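Local structure of nicotinamide-nucleotide adenylyltransferase NadR family / Ribosylnicotinamide kinase (Lactococcus lactis subsp. cremoris, 6GYE) at residues 267-272 / 276-281; 263-268 / 283-288; 35-38 / 43-46; 17-22 / 28-33; 95-100 / 133-138. The protein probably phosphorylates nicotinamide riboside as a ribosylnicotinamide kinase and may also transfer an adenylyl group to the resulting nucleotide on the way to NAD+. All coordinates share one frame; numbering follows the deposited sequence.

Interaction 1: residues 267-272 / 276-281; sequences VYAKLY and EDFEQL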
# COMPACT_ATOMS: atom_id res chain seq x y z
N VAL A 267 -18.97 -2.58 -16.59
CA VAL A 267 -19.53 -3.40 -17.65
C VAL A 267 -21.05 -3.43 -17.55
O VAL A 267 -21.75 -3.21 -18.55
CB VAL A 267 -18.92 -4.81 -17.61
CG1 VAL A 267 -19.65 -5.71 -18.59
CG2 VAL A 267 -17.41 -4.76 -17.93
N TYR A 268 -21.58 -3.67 -16.35
CA TYR A 268 -23.03 -3.67 -16.19
C TYR A 268 -23.62 -2.32 -16.57
O TYR A 268 -24.62 -2.25 -17.30
CB TYR A 268 -23.43 -4.05 -14.77
CG TYR A 268 -23.27 -5.52 -14.47
CD1 TYR A 268 -23.92 -6.48 -15.24
CD2 TYR A 268 -22.45 -5.95 -13.43
CE1 TYR A 268 -23.76 -7.83 -14.98
CE2 TYR A 268 -22.29 -7.30 -13.15
CZ TYR A 268 -22.94 -8.24 -13.93
OH TYR A 268 -22.79 -9.58 -13.66
N ALA A 269 -23.00 -1.23 -16.10
CA ALA A 269 -23.51 0.10 -16.42
C ALA A 269 -23.55 0.33 -17.92
O ALA A 269 -24.55 0.83 -18.46
CB ALA A 269 -22.66 1.18 -15.74
N LYS A 270 -22.48 -0.06 -18.63
CA LYS A 270 -22.44 0.14 -20.07
C LYS A 270 -23.54 -0.64 -20.76
O LYS A 270 -24.16 -0.15 -21.71
CB LYS A 270 -21.06 -0.26 -20.62
CG LYS A 270 -20.85 0.03 -22.11
CD LYS A 270 -20.91 1.53 -22.40
CE LYS A 270 -20.36 1.88 -23.78
NZ LYS A 270 -18.88 2.17 -23.75
N LEU A 271 -23.83 -1.85 -20.28
CA LEU A 271 -24.83 -2.70 -20.92
C LEU A 271 -26.25 -2.28 -20.62
O LEU A 271 -27.13 -2.47 -21.47
CB LEU A 271 -24.64 -4.16 -20.50
CG LEU A 271 -23.41 -4.84 -21.08
CD1 LEU A 271 -23.38 -6.30 -20.69
CD2 LEU A 271 -23.46 -4.69 -22.57
N TYR A 272 -26.52 -1.75 -19.43
CA TYR A 272 -27.90 -1.57 -19.01
C TYR A 272 -28.32 -0.13 -18.75
O TYR A 272 -29.53 0.13 -18.72
CB TYR A 272 -28.19 -2.41 -17.75
CG TYR A 272 -27.96 -3.89 -17.98
CD1 TYR A 272 -28.82 -4.63 -18.78
CD2 TYR A 272 -26.89 -4.55 -17.40
CE1 TYR A 272 -28.63 -5.98 -18.99
CE2 TYR A 272 -26.68 -5.91 -17.61
CZ TYR A 272 -27.56 -6.61 -18.41
OH TYR A 272 -27.36 -7.96 -18.62
N GLU A 276 -26.80 8.47 -21.56
CA GLU A 276 -26.61 9.69 -20.79
C GLU A 276 -26.22 9.38 -19.36
O GLU A 276 -25.32 10.01 -18.80
CB GLU A 276 -27.90 10.52 -20.79
CG GLU A 276 -28.62 10.55 -22.11
CD GLU A 276 -29.48 9.31 -22.31
OE1 GLU A 276 -29.17 8.51 -23.22
OE2 GLU A 276 -30.45 9.13 -21.54
N ASP A 277 -26.89 8.40 -18.75
CA ASP A 277 -26.61 8.08 -17.36
C ASP A 277 -25.25 7.44 -17.21
O ASP A 277 -24.53 7.70 -16.24
CB ASP A 277 -27.69 7.16 -16.81
CG ASP A 277 -29.05 7.82 -16.78
OD1 ASP A 277 -29.13 9.07 -16.95
OD2 ASP A 277 -30.04 7.08 -16.61
N PHE A 278 -24.86 6.61 -18.18
CA PHE A 278 -23.52 6.06 -18.16
C PHE A 278 -22.49 7.17 -18.25
O PHE A 278 -21.57 7.26 -17.43
CB PHE A 278 -23.34 5.05 -19.29
CG PHE A 278 -21.97 4.44 -19.33
CD1 PHE A 278 -21.64 3.41 -18.46
CD2 PHE A 278 -21.02 4.89 -20.23
CE1 PHE A 278 -20.38 2.85 -18.48
CE2 PHE A 278 -19.76 4.33 -20.26
CZ PHE A 278 -19.44 3.31 -19.38
N GLU A 279 -22.65 8.07 -19.23
CA GLU A 279 -21.69 9.15 -19.39
C GLU A 279 -21.61 10.02 -18.14
O GLU A 279 -20.56 10.57 -17.83
CB GLU A 279 -22.01 9.99 -20.62
CG GLU A 279 -21.46 9.39 -21.91
CD GLU A 279 -19.95 9.12 -21.83
OE1 GLU A 279 -19.19 10.04 -21.44
OE2 GLU A 279 -19.51 7.99 -22.16
N GLN A 280 -22.71 10.11 -17.40
CA GLN A 280 -22.67 10.90 -16.18
C GLN A 280 -21.89 10.21 -15.07
O GLN A 280 -21.40 10.89 -14.17
CB GLN A 280 -24.09 11.20 -15.70
CG GLN A 280 -24.12 12.39 -14.80
CD GLN A 280 -25.45 12.54 -14.13
OE1 GLN A 280 -26.50 12.62 -14.79
NE2 GLN A 280 -25.43 12.52 -12.80
N LEU A 281 -21.78 8.88 -15.11
CA LEU A 281 -20.97 8.17 -14.12
C LEU A 281 -19.51 8.03 -14.50
O LEU A 281 -18.69 7.66 -13.65
CB LEU A 281 -21.53 6.76 -13.86
CG LEU A 281 -22.90 6.74 -13.18
CD1 LEU A 281 -23.44 5.33 -13.07
CD2 LEU A 281 -22.75 7.38 -11.83

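Interaction 2: residues 263-268 / 283-288; sequences IVTRVY and PLFRKT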
# COMPACT_ATOMS: atom_id res chain seq x y z
N ILE A 263 -14.44 -1.97 -12.60
CA ILE A 263 -14.54 -2.38 -14.00
C ILE A 263 -15.75 -3.29 -14.21
O ILE A 263 -16.51 -3.13 -15.17
CB ILE A 263 -13.24 -3.05 -14.47
CG1 ILE A 263 -12.12 -2.02 -14.51
CG2 ILE A 263 -13.42 -3.70 -15.84
CD1 ILE A 263 -10.87 -2.52 -15.10
N VAL A 264 -15.93 -4.26 -13.32
CA VAL A 264 -17.10 -5.13 -13.40
C VAL A 264 -18.38 -4.30 -13.35
O VAL A 264 -19.28 -4.48 -14.18
CB VAL A 264 -17.06 -6.19 -12.28
CG1 VAL A 264 -18.41 -6.90 -12.16
CG2 VAL A 264 -15.95 -7.18 -12.56
N THR A 265 -18.48 -3.37 -12.39
CA THR A 265 -19.67 -2.52 -12.34
C THR A 265 -19.79 -1.68 -13.60
O THR A 265 -20.91 -1.42 -14.07
CB THR A 265 -19.62 -1.60 -11.12
OG1 THR A 265 -19.47 -2.39 -9.95
CG2 THR A 265 -20.94 -0.75 -11.00
N ARG A 266 -18.66 -1.27 -14.18
CA ARG A 266 -18.69 -0.47 -15.40
C ARG A 266 -19.20 -1.27 -16.59
O ARG A 266 -19.78 -0.71 -17.52
CB ARG A 266 -17.31 0.12 -15.69
CG ARG A 266 -17.31 1.22 -16.75
CD ARG A 266 -15.91 1.82 -16.95
NE ARG A 266 -15.89 2.87 -17.98
CZ ARG A 266 -15.53 2.68 -19.24
NH1 ARG A 266 -15.15 1.47 -19.64
NH2 ARG A 266 -15.53 3.68 -20.11
N VAL A 267 -18.97 -2.58 -16.59
CA VAL A 267 -19.53 -3.40 -17.65
C VAL A 267 -21.05 -3.43 -17.55
O VAL A 267 -21.75 -3.21 -18.55
CB VAL A 267 -18.92 -4.81 -17.61
CG1 VAL A 267 -19.65 -5.71 -18.59
CG2 VAL A 267 -17.41 -4.76 -17.93
N TYR A 268 -21.58 -3.67 -16.35
CA TYR A 268 -23.03 -3.67 -16.19
C TYR A 268 -23.62 -2.32 -16.57
O TYR A 268 -24.62 -2.25 -17.30
CB TYR A 268 -23.43 -4.05 -14.77
CG TYR A 268 -23.27 -5.52 -14.47
CD1 TYR A 268 -23.92 -6.48 -15.24
CD2 TYR A 268 -22.45 -5.95 -13.43
CE1 TYR A 268 -23.76 -7.83 -14.98
CE2 TYR A 268 -22.29 -7.30 -13.15
CZ TYR A 268 -22.94 -8.24 -13.93
OH TYR A 268 -22.79 -9.58 -13.66
N PRO A 283 -16.84 10.00 -14.92
CA PRO A 283 -15.79 10.54 -14.03
C PRO A 283 -15.58 9.72 -12.77
O PRO A 283 -14.43 9.46 -12.40
CB PRO A 283 -16.29 11.95 -13.72
CG PRO A 283 -17.14 12.31 -14.89
CD PRO A 283 -17.84 11.03 -15.26
N LEU A 284 -16.65 9.29 -12.11
CA LEU A 284 -16.48 8.47 -10.91
C LEU A 284 -15.87 7.11 -11.25
O LEU A 284 -15.06 6.57 -10.48
CB LEU A 284 -17.81 8.31 -10.19
CG LEU A 284 -17.81 7.38 -8.97
CD1 LEU A 284 -16.85 7.85 -7.88
CD2 LEU A 284 -19.21 7.19 -8.43
N PHE A 285 -16.24 6.52 -12.40
CA PHE A 285 -15.58 5.28 -12.82
C PHE A 285 -14.08 5.49 -12.98
O PHE A 285 -13.28 4.72 -12.43
CB PHE A 285 -16.17 4.77 -14.14
CG PHE A 285 -17.42 3.95 -13.99
CD1 PHE A 285 -17.42 2.79 -13.22
CD2 PHE A 285 -18.59 4.32 -14.63
CE1 PHE A 285 -18.56 2.03 -13.09
CE2 PHE A 285 -19.73 3.56 -14.51
CZ PHE A 285 -19.73 2.41 -13.73
N ARG A 286 -13.70 6.52 -13.74
CA ARG A 286 -12.29 6.76 -14.04
C ARG A 286 -11.49 7.01 -12.77
O ARG A 286 -10.42 6.41 -12.57
CB ARG A 286 -12.14 7.94 -15.01
CG ARG A 286 -12.82 7.75 -16.37
CD ARG A 286 -12.27 8.69 -17.45
NE ARG A 286 -12.35 10.10 -17.07
CZ ARG A 286 -13.41 10.87 -17.28
NH1 ARG A 286 -14.49 10.36 -17.86
NH2 ARG A 286 -13.40 12.13 -16.89
N LYS A 287 -11.98 7.90 -11.91
CA LYS A 287 -11.34 8.12 -10.62
C LYS A 287 -11.16 6.80 -9.86
O LYS A 287 -10.04 6.45 -9.46
CB LYS A 287 -12.20 9.10 -9.81
CG LYS A 287 -11.51 9.87 -8.69
CD LYS A 287 -11.48 9.07 -7.40
CE LYS A 287 -10.62 9.75 -6.33
NZ LYS A 287 -10.53 8.96 -5.05
N THR A 288 -12.22 6.01 -9.73
CA THR A 288 -12.13 4.80 -8.92
C THR A 288 -11.22 3.76 -9.56
O THR A 288 -10.40 3.13 -8.88
CB THR A 288 -13.51 4.23 -8.68
OG1 THR A 288 -14.34 5.25 -8.09
CG2 THR A 288 -13.42 3.00 -7.76

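Interaction 3: residues 35-38 / 43-46; sequences YKCA and GVLL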
# COMPACT_ATOMS: atom_id res chain seq x y z
N TYR A 35 13.05 2.77 19.74
CA TYR A 35 12.60 2.66 21.13
C TYR A 35 13.76 2.53 22.11
O TYR A 35 13.64 2.99 23.25
CB TYR A 35 11.61 1.50 21.27
CG TYR A 35 10.28 1.86 20.62
CD1 TYR A 35 9.67 3.09 20.89
CD2 TYR A 35 9.67 1.02 19.70
CE1 TYR A 35 8.47 3.45 20.30
CE2 TYR A 35 8.48 1.37 19.10
CZ TYR A 35 7.88 2.59 19.41
OH TYR A 35 6.71 2.94 18.80
N LYS A 36 14.89 1.93 21.70
CA LYS A 36 16.08 1.97 22.56
C LYS A 36 16.58 3.40 22.70
O LYS A 36 16.90 3.85 23.80
CB LYS A 36 17.20 1.07 22.04
CG LYS A 36 16.91 -0.41 22.20
CD LYS A 36 18.12 -1.28 21.89
CE LYS A 36 17.74 -2.74 21.96
NZ LYS A 36 18.90 -3.61 21.84
N CYS A 37 16.63 4.11 21.58
CA CYS A 37 17.04 5.51 21.58
C CYS A 37 16.11 6.36 22.45
O CYS A 37 16.57 7.25 23.17
CB CYS A 37 17.07 6.00 20.14
SG CYS A 37 17.67 7.66 19.90
N ALA A 38 14.80 6.09 22.40
CA ALA A 38 13.86 6.84 23.21
C ALA A 38 13.94 6.48 24.68
O ALA A 38 13.54 7.29 25.53
CB ALA A 38 12.43 6.64 22.71
N GLY A 43 13.97 12.81 24.70
CA GLY A 43 13.15 12.80 23.50
C GLY A 43 13.97 12.47 22.27
O GLY A 43 15.20 12.60 22.28
N VAL A 44 13.29 12.04 21.22
CA VAL A 44 13.92 11.63 19.98
C VAL A 44 13.28 12.39 18.83
O VAL A 44 12.05 12.46 18.73
CB VAL A 44 13.79 10.11 19.74
CG1 VAL A 44 14.31 9.72 18.37
CG2 VAL A 44 14.52 9.33 20.82
N LEU A 45 14.12 12.93 17.95
CA LEU A 45 13.68 13.50 16.68
C LEU A 45 14.02 12.52 15.56
O LEU A 45 15.20 12.21 15.35
CB LEU A 45 14.36 14.85 16.44
CG LEU A 45 13.92 15.62 15.20
CD1 LEU A 45 12.44 15.94 15.27
CD2 LEU A 45 14.71 16.90 15.05
N LEU A 46 13.00 12.00 14.88
CA LEU A 46 13.20 11.15 13.72
C LEU A 46 13.34 12.02 12.49
O LEU A 46 12.49 12.88 12.24
CB LEU A 46 12.06 10.17 13.50
CG LEU A 46 11.76 9.17 14.62
CD1 LEU A 46 10.67 8.18 14.16
CD2 LEU A 46 13.03 8.46 15.07

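Interaction 4: residues 17-22 / 28-33; sequences GIYFGT and TGHQQQ. With SO4 (sulfate ion), chain E.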
# COMPACT_ATOMS: atom_id res chain seq x y z
N GLY A 17 17.88 12.74 21.17
CA GLY A 17 18.50 11.86 20.18
C GLY A 17 17.94 12.15 18.80
O GLY A 17 16.74 12.38 18.65
N ILE A 18 18.81 12.11 17.80
CA ILE A 18 18.44 12.36 16.41
C ILE A 18 18.66 11.06 15.66
O ILE A 18 19.80 10.56 15.60
CB ILE A 18 19.24 13.52 15.78
CG1 ILE A 18 18.78 14.91 16.23
CG2 ILE A 18 19.03 13.53 14.29
CD1 ILE A 18 18.48 15.13 17.67
N TYR A 19 17.59 10.52 15.08
CA TYR A 19 17.64 9.24 14.39
C TYR A 19 17.24 9.46 12.95
O TYR A 19 16.19 10.05 12.69
CB TYR A 19 16.73 8.20 15.07
CG TYR A 19 16.83 6.81 14.50
CD1 TYR A 19 16.08 6.44 13.39
CD2 TYR A 19 17.65 5.86 15.08
CE1 TYR A 19 16.18 5.16 12.87
CE2 TYR A 19 17.75 4.61 14.57
CZ TYR A 19 17.02 4.25 13.46
OH TYR A 19 17.14 2.96 12.97
N PHE A 20 18.09 9.01 12.02
CA PHE A 20 17.93 9.23 10.59
C PHE A 20 17.43 7.99 9.88
O PHE A 20 17.70 6.86 10.30
CB PHE A 20 19.26 9.60 9.94
CG PHE A 20 19.82 10.91 10.35
CD1 PHE A 20 19.47 12.06 9.68
CD2 PHE A 20 20.74 10.99 11.37
CE1 PHE A 20 20.02 13.28 10.03
CE2 PHE A 20 21.30 12.21 11.73
CZ PHE A 20 20.94 13.35 11.06
N GLY A 21 16.74 8.21 8.77
CA GLY A 21 16.42 7.12 7.86
C GLY A 21 15.73 7.65 6.63
O GLY A 21 15.25 8.79 6.61
N THR A 22 15.69 6.81 5.60
CA THR A 22 14.79 7.05 4.46
C THR A 22 13.41 6.42 4.67
O THR A 22 12.40 6.98 4.23
CB THR A 22 15.41 6.55 3.15
OG1 THR A 22 15.90 5.23 3.33
CG2 THR A 22 16.57 7.44 2.72
N THR A 28 10.60 -3.27 11.57
CA THR A 28 10.82 -3.47 13.00
C THR A 28 12.29 -3.28 13.39
O THR A 28 12.55 -2.97 14.56
CB THR A 28 10.34 -4.87 13.44
OG1 THR A 28 10.90 -5.86 12.62
CG2 THR A 28 8.84 -4.99 13.30
N GLY A 29 13.23 -3.44 12.45
CA GLY A 29 14.62 -3.10 12.76
C GLY A 29 14.78 -1.65 13.15
O GLY A 29 15.40 -1.33 14.17
N HIS A 30 14.21 -0.73 12.35
CA HIS A 30 14.14 0.68 12.75
C HIS A 30 13.50 0.82 14.12
O HIS A 30 14.01 1.54 15.00
CB HIS A 30 13.32 1.49 11.74
CG HIS A 30 13.91 1.57 10.37
ND1 HIS A 30 13.27 1.09 9.25
CD2 HIS A 30 15.06 2.14 9.93
CE1 HIS A 30 14.01 1.33 8.18
NE2 HIS A 30 15.10 1.96 8.57
N GLN A 31 12.35 0.16 14.30
CA GLN A 31 11.53 0.44 15.47
C GLN A 31 12.23 0.01 16.75
O GLN A 31 12.14 0.70 17.76
CB GLN A 31 10.17 -0.23 15.31
CG GLN A 31 9.39 0.44 14.20
CD GLN A 31 8.24 -0.40 13.64
OE1 GLN A 31 7.70 -0.08 12.59
NE2 GLN A 31 7.88 -1.48 14.33
N GLN A 32 12.94 -1.12 16.71
CA GLN A 32 13.68 -1.55 17.89
C GLN A 32 14.78 -0.56 18.23
O GLN A 32 15.02 -0.29 19.41
CB GLN A 32 14.24 -2.96 17.67
CG GLN A 32 13.14 -4.01 17.82
CD GLN A 32 13.22 -5.12 16.79
OE1 GLN A 32 14.30 -5.52 16.37
NE2 GLN A 32 12.06 -5.59 16.33
N GLN A 33 15.45 0.00 17.22
CA GLN A 33 16.48 0.99 17.51
C GLN A 33 15.88 2.27 18.06
O GLN A 33 16.42 2.85 19.01
CB GLN A 33 17.32 1.29 16.27
CG GLN A 33 18.28 0.17 15.89
CD GLN A 33 19.36 0.63 14.92
OE1 GLN A 33 19.17 1.59 14.17
NE2 GLN A 33 20.49 -0.07 14.93
S SO4 E . 16.87 3.21 5.58
O1 SO4 E . 17.13 2.68 6.91
O2 SO4 E . 15.54 2.80 5.11
O3 SO4 E . 16.98 4.66 5.70
O4 SO4 E . 17.83 2.71 4.60

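Interaction 5: residues 95-100 / 133-138; sequences NGWDEW and KKRFPA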
# COMPACT_ATOMS: atom_id res chain seq x y z
N ASN A 95 30.22 21.77 -0.95
CA ASN A 95 29.35 22.86 -0.49
C ASN A 95 27.93 22.40 -0.25
O ASN A 95 27.14 23.16 0.33
CB ASN A 95 29.37 24.05 -1.44
CG ASN A 95 30.44 25.06 -1.08
OD1 ASN A 95 31.60 24.93 -1.46
ND2 ASN A 95 30.04 26.09 -0.34
N GLY A 96 27.57 21.18 -0.67
CA GLY A 96 26.30 20.67 -0.22
C GLY A 96 26.33 20.26 1.23
O GLY A 96 25.28 20.24 1.87
N TRP A 97 27.52 19.96 1.77
CA TRP A 97 27.61 19.53 3.17
C TRP A 97 27.27 20.68 4.11
O TRP A 97 26.63 20.46 5.14
CB TRP A 97 28.99 18.96 3.48
CG TRP A 97 29.22 17.55 3.02
CD1 TRP A 97 30.12 17.11 2.09
CD2 TRP A 97 28.52 16.38 3.47
NE1 TRP A 97 30.03 15.75 1.94
CE2 TRP A 97 29.05 15.27 2.78
CE3 TRP A 97 27.49 16.16 4.40
CZ2 TRP A 97 28.60 13.98 2.98
CZ3 TRP A 97 27.04 14.88 4.60
CH2 TRP A 97 27.59 13.80 3.90
N ASP A 98 27.73 21.89 3.79
CA ASP A 98 27.41 23.05 4.61
C ASP A 98 25.91 23.30 4.61
O ASP A 98 25.27 23.34 5.67
CB ASP A 98 28.15 24.27 4.08
CG ASP A 98 29.64 24.18 4.29
OD1 ASP A 98 30.06 23.69 5.35
OD2 ASP A 98 30.39 24.61 3.38
N GLU A 99 25.34 23.45 3.41
CA GLU A 99 23.90 23.66 3.28
C GLU A 99 23.11 22.51 3.89
O GLU A 99 22.08 22.72 4.54
CB GLU A 99 23.55 23.85 1.81
CG GLU A 99 22.06 23.92 1.51
CD GLU A 99 21.45 25.26 1.84
OE1 GLU A 99 22.21 26.21 2.12
OE2 GLU A 99 20.20 25.36 1.81
N TRP A 100 23.57 21.27 3.68
CA TRP A 100 22.88 20.13 4.28
C TRP A 100 22.81 20.27 5.79
O TRP A 100 21.74 20.15 6.39
CB TRP A 100 23.58 18.83 3.87
CG TRP A 100 22.98 17.58 4.43
CD1 TRP A 100 21.96 16.85 3.90
CD2 TRP A 100 23.38 16.91 5.63
NE1 TRP A 100 21.69 15.77 4.71
CE2 TRP A 100 22.54 15.79 5.78
CE3 TRP A 100 24.36 17.16 6.60
CZ2 TRP A 100 22.66 14.92 6.85
CZ3 TRP A 100 24.47 16.30 7.67
CH2 TRP A 100 23.62 15.18 7.79
N LYS A 133 30.66 16.22 12.38
CA LYS A 133 31.49 16.66 13.51
C LYS A 133 32.20 17.98 13.23
O LYS A 133 32.51 18.72 14.17
CB LYS A 133 32.51 15.58 13.88
CG LYS A 133 32.02 14.59 14.93
CD LYS A 133 32.68 13.22 14.80
CE LYS A 133 34.18 13.31 14.92
NZ LYS A 133 34.81 11.98 14.69
N LYS A 134 32.51 18.28 11.96
CA LYS A 134 33.14 19.56 11.63
C LYS A 134 32.18 20.74 11.65
O LYS A 134 32.64 21.89 11.61
CB LYS A 134 33.81 19.47 10.25
CG LYS A 134 34.88 18.41 10.12
CD LYS A 134 35.54 18.45 8.74
CE LYS A 134 34.49 18.32 7.64
NZ LYS A 134 35.07 18.42 6.28
N ARG A 135 30.87 20.52 11.72
CA ARG A 135 29.90 21.59 11.48
C ARG A 135 28.94 21.80 12.64
O ARG A 135 27.84 22.32 12.44
CB ARG A 135 29.12 21.32 10.19
CG ARG A 135 29.96 21.44 8.92
CD ARG A 135 29.20 20.88 7.72
NE ARG A 135 29.91 21.09 6.46
CZ ARG A 135 30.89 20.31 6.02
NH1 ARG A 135 31.31 19.28 6.75
NH2 ARG A 135 31.46 20.55 4.85
N PHE A 136 29.33 21.42 13.86
CA PHE A 136 28.53 21.75 15.02
C PHE A 136 28.46 23.26 15.19
O PHE A 136 29.50 23.92 15.28
CB PHE A 136 29.12 21.11 16.28
CG PHE A 136 29.06 19.61 16.30
CD1 PHE A 136 28.11 18.93 15.55
CD2 PHE A 136 29.94 18.89 17.08
CE1 PHE A 136 28.06 17.56 15.57
CE2 PHE A 136 29.89 17.52 17.11
CZ PHE A 136 28.94 16.85 16.36
N PRO A 137 27.26 23.85 15.26
CA PRO A 137 27.16 25.30 15.43
C PRO A 137 27.30 25.72 16.89
O PRO A 137 27.14 24.93 17.82
CB PRO A 137 25.75 25.62 14.91
CG PRO A 137 24.99 24.31 14.94
CD PRO A 137 25.94 23.19 15.29
N ALA A 138 27.65 27.00 17.05
CA ALA A 138 27.77 27.62 18.37
C ALA A 138 26.41 28.18 18.76
O ALA A 138 26.16 29.39 18.71
CB ALA A 138 28.85 28.69 18.36

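Interaction 1: residues 267-272 / 276-281
Phe278 lays its ring against one turn of the facing helix, under the aliphatic chain of Lys270 and beside the methyl of Ala269. The lysine methylene CD stands over one ring face, 3.8 Å from the centroid of the Phe278 ring and 17° off its normal, a CH-pi contact. Lys270 reaches this place because CG lies anti to the backbone N (chi1 -174°) and the chain then bends at chi2, folding CD back over the ring. At the ring edge, in its plane, Ala269 CB meets Phe278 CD1 at 3.7 Å. The backbone is close too, with Lys270 N 3.6 Å from Phe278 CD1. An alanine suits that spot, since its small side chain lets the aromatic ring come up to the helix itself, whereas the lysine offers apolar methylenes to the ring while Lys270 itself remains exposed to solvent. No hydrogen bond crosses between 267-272 and 276-281, and the hold is apolar packing. The two segments belong to the consecutive helices 262-272 and 275-290, joined by a short turn; helix 229-247 packs against Leu281 on one of them, and helix 320-333 receives Val267 and Lys270 of the other.

Interaction 2: residues 263-268 / 283-288
The tight part of this contact is the packing of the Arg266 methylenes on the face of the Phe285 ring. Arg266 CG sits over the ring centre, 3.7 Å from the centroid of the Phe285 ring and only 4° off its normal, a nearly ideal CH-pi geometry. Next to it Arg266 CB comes within 3.5 Å of Phe285 CE1, and the backbone joins in, with Arg266 CA 3.4 Å from the same Phe285 CE1. With CG anti to the backbone N (chi1 -167°) and the chain extended from CG to NE, the methylenes run across the ring and carry the guanidinium past it, its plane 87° from that of the ring. An arginine suits the place because its long aliphatic part can cover an aromatic face while its charged end goes on to other partners: Glu282 and Glu333 both form salt bridges with it, which probably offsets the charge of this buried arginine. The looser side lies at Thr265, whose CG2 stays 4.2 Å from Phe285 CE1. Beyond Phe285, Arg286 and Lys287 of the same helix are exposed to solvent. Between these two segments Phe285 is the residue of helix 275-290 that meets helix 262-272, with Ile236 of helix 229-247 also touching Phe285, and Val267 and Ile263 facing helix 320-333.

Interaction 3: residues 35-38 / 43-46
Val44 CG2 meets Cys37 and Ala38 in a purely apolar contact, and no hydrogen bond joins 35-38 to 43-46. The sulfur contact comes first: in the conformer described, one of two, Cys37 SG lies 3.7 Å from Val44 CG2. There the cysteine is turned with SG anti to its backbone N (chi1 -176°), which sends the sulfur toward the strand, and a small, polarisable, weakly polar atom suits this buried place beside a methyl. The second kind is methyl against helix backbone. Val44 CG2 approaches Ala38 CA at 3.5 Å and Ala38 N at 3.6 Å, so one branch of the valine rests on the helix turn itself. Methyl against methyl is the third kind, with Ala38 CB 3.9 Å from Val44 CG2, a more relaxed distance. The small alanine suits the close approach of helix and strand, and the branched valine, common in strands, turns one methyl outward from the sheet without needing a long side chain. Backbone groups of the strand bond to its neighbours: Val44 with Asn79 and Lys81, Gly43 with Asn15 and Gly17. Helix 28-40 here packs on the strand that follows it, the returning half of a beta-alpha-beta crossover in which strands 15-21 and 43-50 run parallel, as in the Rossmann-like fold of nucleotidylyltransferases.

Interaction 4: residues 17-22 / 28-33
This is a polar contact between a strand and the start of the helix that follows it, in the first beta-alpha-beta unit of the chain. Tyr19 reaches across from strand 15-21 and its hydroxyl donates a hydrogen bond to Gln33, with Tyr19 OH 2.7 Å from Gln33 OE1. The amide oxygen lies at the edge of the tyrosine ring, and the ring and amide planes stand 87° apart. Tyr19 keeps CG anti to its backbone N (chi1 -175°), pointing the long ring at the helix. A phenylalanine in its place would probably leave Gln33 OE1 without this donor and its amide freer to turn. Nearby, His30 and Thr22 grip one sulfate, probably from the crystallisation liquor: His30 NE2 gives an almost straight bond to its O1 at 2.7 Å, and Thr22 meets O3 with both its backbone N and OG1, the latter at 2.7 Å. Arg150 and Phe23 N also bind this ion. Residues 27-30, HTGH, fit the HIGH-type motif of nucleotidylyltransferases, so the sulfate may mark a place for a nucleotide phosphate. Strand 15-21 lies between strands 43-50 and 118-123, and Ile153 of helix 151-162 packs against Tyr19, His30 and Gln33.

Interaction 5: residues 95-100 / 133-138
Arg135 and Asp98 form a salt bridge on the protein surface, where the loop after helix 126-133 passes the first turns of helix 95-110. The donor is Arg135 NE, 2.8 Å from the acceptor Asp98 OD1, with an N-H...O angle of 145°, so the bond is bent. It comes to the oxygen from above the carboxylate plane, 42° out of it, while the carboxylate and guanidinium planes stand 44° apart. The second nitrogen, Arg135 NH2, is 3.5 Å from the same Asp98 OD1, too far to count as a second bond. Arg135 NH1 has a partner of its own, a salt bridge to Glu131. The arginine thus links Asp98 and Glu131, and Lys134 NZ binds the same Glu131 carboxylate. One face of the guanidinium is covered by Trp97, whose CB lies 3.2 Å from Arg135 NH2. An extended chain from CG to NE gives the arginine the reach for this, and its flat, charged end can bond at the edge while resting a face on a methylene. A leucine here is likely to leave Asp98 and Glu131 without this shared cation and Trp97 CB without its flat cover. Trp97 also packs against Glu127, Glu131 and Tyr128 of helix 126-133, and Phe136, next in the loop, packs on Phe105 of helix 95-110 and on strand 142-147.

Interactions 1 and 2 are buried and hold the same two helices, 262-272 and 275-290, in the kinase-like half of the chain; they touch each other through Phe278 and Phe285, and each sets one phenylalanine ring against the aliphatic part of a basic side chain. Interactions 3 and 4, also buried, share helix 28-40 and meet neighbouring strands of the other sheet, joined by backbone bonds of Gly17 with Gly43 and Leu45. Interaction 3 is purely apolar, whereas interaction 4, nearer the anion site, is polar. Interaction 5 is the surface contact, held by charge. Centres of interactions 1 and 5 lie about 61 Å apart, on opposite sides of the chain's centre.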